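Local coordinates for protein ribonucleoside-diphosphate reductase small chain 2 (Saccharomyces cerevisiae, PDB 1JK0) that supplies deoxyribonucleotides for DNA synthesis as a ribonucleotide reductase small chain, and is needed for folding of its partner small chain and assembly with the large subunits, at residues E44-A48 against F226-L230; Y81-L85 against N193-M197; L86-I90 against Y131-V135. One frame throughout, in Å; residues are numbered along the deposited sequence.

Interaction 1 of 3, residues E44-A48 against F226-L230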
loop_
_atom_site.group_PDB
_atom_site.type_symbol
_atom_site.label_atom_id
_atom_site.label_comp_id
_atom_site.label_asym_id
_atom_site.label_seq_id
_atom_site.Cartn_x
_atom_site.Cartn_y
_atom_site.Cartn_z
ATOM N N GLU B 44 -15.623 -2.852 -14.504
ATOM C CA GLU B 44 -16.127 -1.580 -14.009
ATOM C C GLU B 44 -15.248 -0.939 -12.942
ATOM O O GLU B 44 -14.781 0.184 -13.136
ATOM C CB GLU B 44 -17.552 -1.755 -13.461
ATOM C CG GLU B 44 -18.053 -3.220 -13.359
ATOM C CD GLU B 44 -17.262 -4.111 -12.394
ATOM O OE1 GLU B 44 -17.876 -4.750 -11.527
ATOM O OE2 GLU B 44 -16.034 -4.186 -12.494
ATOM N N ILE B 45 -15.016 -1.624 -11.820
ATOM C CA ILE B 45 -14.180 -1.019 -10.784
ATOM C C ILE B 45 -12.752 -0.818 -11.287
ATOM O O ILE B 45 -12.101 0.151 -10.892
ATOM C CB ILE B 45 -14.173 -1.826 -9.442
ATOM C CG1 ILE B 45 -13.538 -3.184 -9.640
ATOM C CG2 ILE B 45 -15.590 -2.029 -8.929
ATOM C CD1 ILE B 45 -13.700 -4.083 -8.431
ATOM N N TRP B 46 -12.285 -1.702 -12.177
ATOM C CA TRP B 46 -10.921 -1.597 -12.735
ATOM C C TRP B 46 -10.773 -0.308 -13.543
ATOM O O TRP B 46 -9.779 0.411 -13.402
ATOM C CB TRP B 46 -10.596 -2.813 -13.629
ATOM C CG TRP B 46 -9.148 -2.942 -14.155
ATOM C CD1 TRP B 46 -8.766 -3.074 -15.476
ATOM C CD2 TRP B 46 -7.943 -3.108 -13.387
ATOM N NE1 TRP B 46 -7.414 -3.325 -15.568
ATOM C CE2 TRP B 46 -6.884 -3.350 -14.306
ATOM C CE3 TRP B 46 -7.653 -3.087 -12.021
ATOM C CZ2 TRP B 46 -5.563 -3.565 -13.890
ATOM C CZ3 TRP B 46 -6.324 -3.306 -11.612
ATOM C CH2 TRP B 46 -5.306 -3.542 -12.545
ATOM N N ALA B 47 -11.760 -0.022 -14.391
ATOM C CA ALA B 47 -11.729 1.186 -15.204
ATOM C C ALA B 47 -11.811 2.373 -14.253
ATOM O O ALA B 47 -11.272 3.443 -14.535
ATOM C CB ALA B 47 -12.883 1.203 -16.175
ATOM N N ALA B 48 -12.482 2.186 -13.119
ATOM C CA ALA B 48 -12.565 3.272 -12.148
ATOM C C ALA B 48 -11.166 3.506 -11.575
ATOM O O ALA B 48 -10.736 4.645 -11.415
ATOM C CB ALA B 48 -13.537 2.923 -11.035
ATOM N N PHE B 226 -17.308 5.764 -6.778
ATOM C CA PHE B 226 -16.869 4.393 -6.599
ATOM C C PHE B 226 -17.815 3.644 -5.681
ATOM O O PHE B 226 -18.077 2.459 -5.893
ATOM C CB PHE B 226 -15.440 4.318 -6.046
ATOM C CG PHE B 226 -14.877 2.932 -6.049
ATOM C CD1 PHE B 226 -14.692 2.248 -7.248
ATOM C CD2 PHE B 226 -14.595 2.278 -4.860
ATOM C CE1 PHE B 226 -14.242 0.932 -7.264
ATOM C CE2 PHE B 226 -14.146 0.961 -4.859
ATOM C CZ PHE B 226 -13.970 0.287 -6.072
ATOM N N SER B 227 -18.341 4.320 -4.665
ATOM C CA SER B 227 -19.258 3.642 -3.761
ATOM C C SER B 227 -20.622 3.478 -4.423
ATOM O O SER B 227 -21.367 2.555 -4.106
ATOM C CB SER B 227 -19.359 4.394 -2.437
ATOM O OG SER B 227 -18.099 4.380 -1.769
ATOM N N CYS B 228 -20.949 4.362 -5.361
ATOM C CA CYS B 228 -22.212 4.243 -6.077
ATOM C C CYS B 228 -22.064 3.108 -7.077
ATOM O O CYS B 228 -23.032 2.447 -7.433
ATOM C CB CYS B 228 -22.551 5.542 -6.798
ATOM S SG CYS B 228 -23.168 6.819 -5.691
ATOM N N LEU B 229 -20.833 2.890 -7.524
ATOM C CA LEU B 229 -20.537 1.822 -8.460
ATOM C C LEU B 229 -20.592 0.472 -7.752
ATOM O O LEU B 229 -21.104 -0.499 -8.303
ATOM C CB LEU B 229 -19.154 2.015 -9.070
ATOM C CG LEU B 229 -18.644 0.793 -9.827
ATOM C CD1 LEU B 229 -19.626 0.425 -10.911
ATOM C CD2 LEU B 229 -17.279 1.090 -10.407
ATOM N N LEU B 230 -20.048 0.396 -6.541
ATOM C CA LEU B 230 -20.090 -0.863 -5.809
ATOM C C LEU B 230 -21.548 -1.155 -5.509
ATOM O O LEU B 230 -22.088 -2.188 -5.916
ATOM C CB LEU B 230 -19.293 -0.766 -4.508
ATOM C CG LEU B 230 -17.788 -0.612 -4.733
ATOM C CD1 LEU B 230 -17.080 -0.545 -3.402
ATOM C CD2 LEU B 230 -17.272 -1.781 -5.562
#

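Interaction 2 of 3, residues Y81-L85 against N193-M197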
loop_
_atom_site.group_PDB
_atom_site.type_symbol
_atom_site.label_atom_id
_atom_site.label_comp_id
_atom_site.label_asym_id
_atom_site.label_seq_id
_atom_site.Cartn_x
_atom_site.Cartn_y
_atom_site.Cartn_z
ATOM N N TYR B 81 -12.016 32.475 7.913
ATOM C CA TYR B 81 -12.771 31.402 7.272
ATOM C C TYR B 81 -11.831 30.296 6.828
ATOM O O TYR B 81 -11.811 29.202 7.394
ATOM C CB TYR B 81 -13.511 31.945 6.051
ATOM C CG TYR B 81 -14.342 30.908 5.335
ATOM C CD1 TYR B 81 -15.208 30.077 6.051
ATOM C CD2 TYR B 81 -14.291 30.775 3.950
ATOM C CE1 TYR B 81 -16.005 29.137 5.413
ATOM C CE2 TYR B 81 -15.087 29.835 3.296
ATOM C CZ TYR B 81 -15.941 29.019 4.037
ATOM O OH TYR B 81 -16.729 28.083 3.416
ATOM N N ILE B 82 -11.062 30.603 5.793
ATOM C CA ILE B 82 -10.083 29.688 5.240
ATOM C C ILE B 82 -9.345 28.989 6.372
ATOM O O ILE B 82 -9.025 27.810 6.276
ATOM C CB ILE B 82 -9.083 30.459 4.371
ATOM C CG1 ILE B 82 -9.833 31.100 3.203
ATOM C CG2 ILE B 82 -7.972 29.541 3.894
ATOM C CD1 ILE B 82 -9.000 32.042 2.379
ATOM N N GLY B 83 -9.085 29.727 7.446
ATOM C CA GLY B 83 -8.392 29.161 8.587
ATOM C C GLY B 83 -9.032 27.866 9.041
ATOM O O GLY B 83 -8.383 26.824 9.038
ATOM N N ASN B 84 -10.302 27.923 9.428
ATOM C CA ASN B 84 -11.018 26.730 9.880
ATOM C C ASN B 84 -11.149 25.715 8.738
ATOM O O ASN B 84 -10.925 24.517 8.928
ATOM C CB ASN B 84 -12.407 27.117 10.408
ATOM C CG ASN B 84 -12.341 28.083 11.587
ATOM O OD1 ASN B 84 -11.835 27.745 12.665
ATOM N ND2 ASN B 84 -12.851 29.296 11.384
ATOM N N LEU B 85 -11.509 26.215 7.554
ATOM C CA LEU B 85 -11.668 25.404 6.341
ATOM C C LEU B 85 -10.497 24.440 6.198
ATOM O O LEU B 85 -10.683 23.250 5.945
ATOM C CB LEU B 85 -11.729 26.320 5.117
ATOM C CG LEU B 85 -12.094 25.746 3.747
ATOM C CD1 LEU B 85 -11.051 24.739 3.290
ATOM C CD2 LEU B 85 -13.465 25.110 3.830
ATOM N N ASN B 193 -17.510 23.108 1.657
ATOM C CA ASN B 193 -16.129 23.578 1.539
ATOM C C ASN B 193 -15.798 23.956 0.100
ATOM O O ASN B 193 -15.577 25.127 -0.211
ATOM C CB ASN B 193 -15.149 22.490 1.996
ATOM C CG ASN B 193 -15.399 22.026 3.428
ATOM O OD1 ASN B 193 -16.537 21.714 3.810
ATOM N ND2 ASN B 193 -14.330 21.961 4.224
ATOM N N TYR B 194 -15.772 22.955 -0.775
ATOM C CA TYR B 194 -15.453 23.169 -2.183
ATOM C C TYR B 194 -16.336 24.253 -2.788
ATOM O O TYR B 194 -15.857 25.125 -3.513
ATOM C CB TYR B 194 -15.626 21.867 -2.965
ATOM C CG TYR B 194 -15.062 20.656 -2.259
ATOM C CD1 TYR B 194 -15.864 19.544 -2.008
ATOM C CD2 TYR B 194 -13.733 20.621 -1.835
ATOM C CE1 TYR B 194 -15.361 18.426 -1.351
ATOM C CE2 TYR B 194 -13.219 19.504 -1.172
ATOM C CZ TYR B 194 -14.040 18.413 -0.937
ATOM O OH TYR B 194 -13.552 17.303 -0.291
ATOM N N ALA B 195 -17.630 24.189 -2.491
ATOM C CA ALA B 195 -18.576 25.166 -3.004
ATOM C C ALA B 195 -18.082 26.574 -2.669
ATOM O O ALA B 195 -18.174 27.494 -3.488
ATOM C CB ALA B 195 -19.945 24.923 -2.388
ATOM N N SER B 196 -17.540 26.730 -1.464
ATOM C CA SER B 196 -17.033 28.021 -1.002
ATOM C C SER B 196 -15.793 28.453 -1.753
ATOM O O SER B 196 -15.769 29.525 -2.358
ATOM C CB SER B 196 -16.695 27.957 0.483
ATOM O OG SER B 196 -17.823 27.559 1.239
ATOM N N MET B 197 -14.763 27.613 -1.700
ATOM C CA MET B 197 -13.500 27.896 -2.363
ATOM C C MET B 197 -13.651 28.075 -3.864
ATOM O O MET B 197 -12.870 28.789 -4.487
ATOM C CB MET B 197 -12.484 26.797 -2.057
ATOM C CG MET B 197 -12.034 26.775 -0.611
ATOM S SD MET B 197 -11.445 28.386 -0.041
ATOM C CE MET B 197 -12.740 28.822 1.123
#

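Interaction 3 of 3, residues L86-I90 against Y131-V135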
loop_
_atom_site.group_PDB
_atom_site.type_symbol
_atom_site.label_atom_id
_atom_site.label_comp_id
_atom_site.label_asym_id
_atom_site.label_seq_id
_atom_site.Cartn_x
_atom_site.Cartn_y
_atom_site.Cartn_z
ATOM N N LEU B 86 -9.288 24.966 6.348
ATOM C CA LEU B 86 -8.097 24.148 6.258
ATOM C C LEU B 86 -7.998 23.338 7.534
ATOM O O LEU B 86 -7.879 22.120 7.494
ATOM C CB LEU B 86 -6.843 25.018 6.104
ATOM C CG LEU B 86 -6.809 26.016 4.941
ATOM C CD1 LEU B 86 -5.426 26.653 4.849
ATOM C CD2 LEU B 86 -7.163 25.310 3.646
ATOM N N ALA B 87 -8.069 24.032 8.666
ATOM C CA ALA B 87 -7.972 23.408 9.984
ATOM C C ALA B 87 -8.887 22.201 10.154
ATOM O O ALA B 87 -8.560 21.267 10.887
ATOM C CB ALA B 87 -8.257 24.432 11.069
ATOM N N LEU B 88 -10.037 22.214 9.492
ATOM C CA LEU B 88 -10.937 21.077 9.596
ATOM C C LEU B 88 -10.295 19.911 8.839
ATOM O O LEU B 88 -9.819 18.936 9.439
ATOM C CB LEU B 88 -12.299 21.426 8.986
ATOM C CG LEU B 88 -13.110 22.441 9.797
ATOM C CD1 LEU B 88 -14.391 22.794 9.063
ATOM C CD2 LEU B 88 -13.418 21.858 11.179
ATOM N N SER B 89 -10.267 20.052 7.516
ATOM C CA SER B 89 -9.706 19.066 6.598
ATOM C C SER B 89 -8.350 18.513 7.038
ATOM O O SER B 89 -8.100 17.308 6.978
ATOM C CB SER B 89 -9.551 19.706 5.225
ATOM O OG SER B 89 -10.598 20.624 4.972
ATOM N N ILE B 90 -7.474 19.412 7.463
ATOM C CA ILE B 90 -6.132 19.050 7.884
ATOM C C ILE B 90 -6.162 18.386 9.255
ATOM O O ILE B 90 -7.147 17.743 9.612
ATOM C CB ILE B 90 -5.239 20.317 7.907
ATOM C CG1 ILE B 90 -3.768 19.952 8.094
ATOM C CG2 ILE B 90 -5.687 21.235 9.025
ATOM C CD1 ILE B 90 -2.861 21.180 8.097
ATOM N N TYR B 131 -3.014 20.789 1.964
ATOM C CA TYR B 131 -3.767 21.603 2.909
ATOM C C TYR B 131 -2.802 22.237 3.886
ATOM O O TYR B 131 -2.818 23.449 4.083
ATOM C CB TYR B 131 -4.782 20.777 3.703
ATOM C CG TYR B 131 -6.051 20.444 2.963
ATOM C CD1 TYR B 131 -6.668 21.378 2.145
ATOM C CD2 TYR B 131 -6.647 19.195 3.100
ATOM C CE1 TYR B 131 -7.852 21.078 1.477
ATOM C CE2 TYR B 131 -7.832 18.884 2.441
ATOM C CZ TYR B 131 -8.434 19.826 1.629
ATOM O OH TYR B 131 -9.622 19.526 0.981
ATOM N N SER B 132 -1.957 21.415 4.498
ATOM C CA SER B 132 -0.991 21.924 5.459
ATOM C C SER B 132 -0.151 23.049 4.862
ATOM O O SER B 132 -0.009 24.104 5.473
ATOM C CB SER B 132 -0.086 20.797 5.956
ATOM O OG SER B 132 -0.808 19.862 6.745
ATOM N N MET B 133 0.396 22.832 3.669
ATOM C CA MET B 133 1.214 23.848 3.010
ATOM C C MET B 133 0.529 25.207 2.992
ATOM O O MET B 133 1.181 26.234 3.159
ATOM C CB MET B 133 1.518 23.451 1.570
ATOM C CG MET B 133 2.087 22.072 1.418
ATOM S SD MET B 133 3.020 21.969 -0.087
ATOM C CE MET B 133 1.781 22.436 -1.268
ATOM N N MET B 134 -0.781 25.213 2.773
ATOM C CA MET B 134 -1.533 26.458 2.734
ATOM C C MET B 134 -1.532 27.071 4.131
ATOM O O MET B 134 -1.256 28.259 4.309
ATOM C CB MET B 134 -2.956 26.186 2.247
ATOM C CG MET B 134 -2.980 25.339 0.986
ATOM S SD MET B 134 -4.559 25.284 0.134
ATOM C CE MET B 134 -4.100 26.049 -1.427
ATOM N N VAL B 135 -1.826 26.241 5.119
ATOM C CA VAL B 135 -1.830 26.669 6.508
ATOM C C VAL B 135 -0.457 27.281 6.843
ATOM O O VAL B 135 -0.359 28.193 7.661
ATOM C CB VAL B 135 -2.131 25.452 7.444
ATOM C CG1 VAL B 135 -1.768 25.772 8.879
ATOM C CG2 VAL B 135 -3.606 25.080 7.347
#

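Interaction 1 of 3, residues E44-A48 against F226-L230
I45, A48 and E44 meet F226, L229 and L230 in a purely apolar helix-to-helix packing, where helix 43-54 lies along the C-terminal part of helix 207-232. The two short segments run antiparallel, at 172° between their N-to-C directions, with their axes 10.6 Å apart at closest approach. No hydrogen bond joins them, and 220 Å² of surface is buried in total.

I45 is central. Its CB lies 3.5 Å from CE1 of F226, close to the ring plane, so the phenyl group presents an edge to the branch point of the isoleucine. F226 delivers that edge because its ring carbon CG stands opposite the backbone N (chi1 -171°), which carries the end of the side chain nearer the other helix. L230 of the same helix as F226 covers one face of the ring, its CG sitting 4.0 Å above the plane and toward the rim. Across the contact, the branch methyl CG2 of I45 reaches CD2 of L230 at 3.8 Å, the two side chains meeting at about a right angle.

Both helices belong to the all-helical, ferritin-like fold of the small chain, and helix 111-138 borders this pair. F226 stacks with F116 and meets Y117 edge-to-face, while A48 also rests on F116. The neighbouring W46 packs on an acidic side chain of the other protein chain.

L229 points at the partner helix and divides its two methyls. CD2 comes 3.8 Å from CA of I45, against the backbone, and CD1 comes 3.9 Å from CB of E44. One turn along, the CB of A48 approaches CD1 of F226 at 4.0 Å, obliquely to the ring.

Interaction 2 of 3, residues Y81-L85 against N193-M197
L85 faces N193, and I82 faces M197, on two helical segments that run roughly antiparallel, with a signed crossing angle of -147° and axes 11.7 Å apart. The CA atoms of L85 and N193 are 6.8 Å apart, against 8.5 Å between those of I82 and M197, so the helices are nearer at the L85 end.

Y81 spans the wider end. Its ring is carried toward the partner helix with CG opposite the backbone N (chi1 -179°), and its OH lies 2.5 Å from OG of S196, a hydrogen bond too short to be taken at its exact length. The serine comes to the ring at its edge, with CB in the plane. S196 OG also bonds to the carbonyl O of G192, one turn back in its own helix, which gives the hydroxyl a second partner.

M197, bent at its second and third torsions, folds its methyl CE back between the helices, 3.4 Å from CE2 of Y81, tilted to the ring. The same CE lies 4.1 Å from CG of L85. L85 itself puts CD2 alongside N193, nearest its amide ND2 and 3.6 Å from its CB.

Helix 207-232 also touches M197, through L209 and N213. Helices 78-89 and 191-200 thus pack antiparallel within the ferritin-like helical fold of the small chain, with the side chain of L85 about 5 Å from that of Y131, the predicted active-site tyrosine.

Interaction 3 of 3, residues L86-I90 against Y131-V135
The aromatic part of this contact is the Y131 ring, over one face of which S89 lays its CB, in a CH-pi interaction 3.8 Å from the ring centroid and 27° off the ring normal. The methylene stands toward the rim, above the CE2 side. Y131 places its ring there with CG turned away from its own carbonyl carbon (chi1 -79°).

The apolar group centres on L86. Its CD1 fits between two residues of the opposite helix, 3.5 Å from CG2 of V135 and 3.6 Å from CB of M134. The side chains of L86 and M134 meet at about a right angle, whereas those of L86 and V135 slide past each other in opposite directions. CD2 of L86 is 4.2 Å from CD1 of Y131, obliquely to the ring. I90 extends the patch, with CB 4.3 Å from CB of Y131.

No hydrogen bond crosses the pair; the serine hydroxyls bond within their own helices, S89 OG to the carbonyl O of L85 and S132 OG to that of S128. S132 OG has in addition a weak bond to the backbone of the other protein chain, on which I90 also packs. With the ring gone, as with an alanine here, S89 CB would probably lose the face it rests on and a gap would be likely to open beside L86.

Y131 is the predicted active-site residue and also touches I216 of helix 207-232. Helices 78-89, 111-138 and 207-232 thus converge on a tyrosine that probably corresponds to the radical tyrosine position of class I small chains.

How the interactions relate
Interactions 2 and 3 both draw on helix 78-89: residues 81-85 meet helix 191-200, and the segment 86-90 that follows directly meets helix 111-138. Their centres are 10 Å apart and they touch, N193 ND2 lying 4.0 Å from S89 OG, and Y194 CE2 lying 4.2 Å from Y131 OH. Interaction 3 contains the predicted active-site tyrosine Y131, and interaction 2 lies beside it, with the side chain of L85 about 5 Å from that of Y131. Interaction 1 stands apart, across the chain's centre, about 29 Å from each of the others between centres. Along the chain it closes the outermost loop, inside which interaction 2 is nested, with interaction 3 nested inside that in turn.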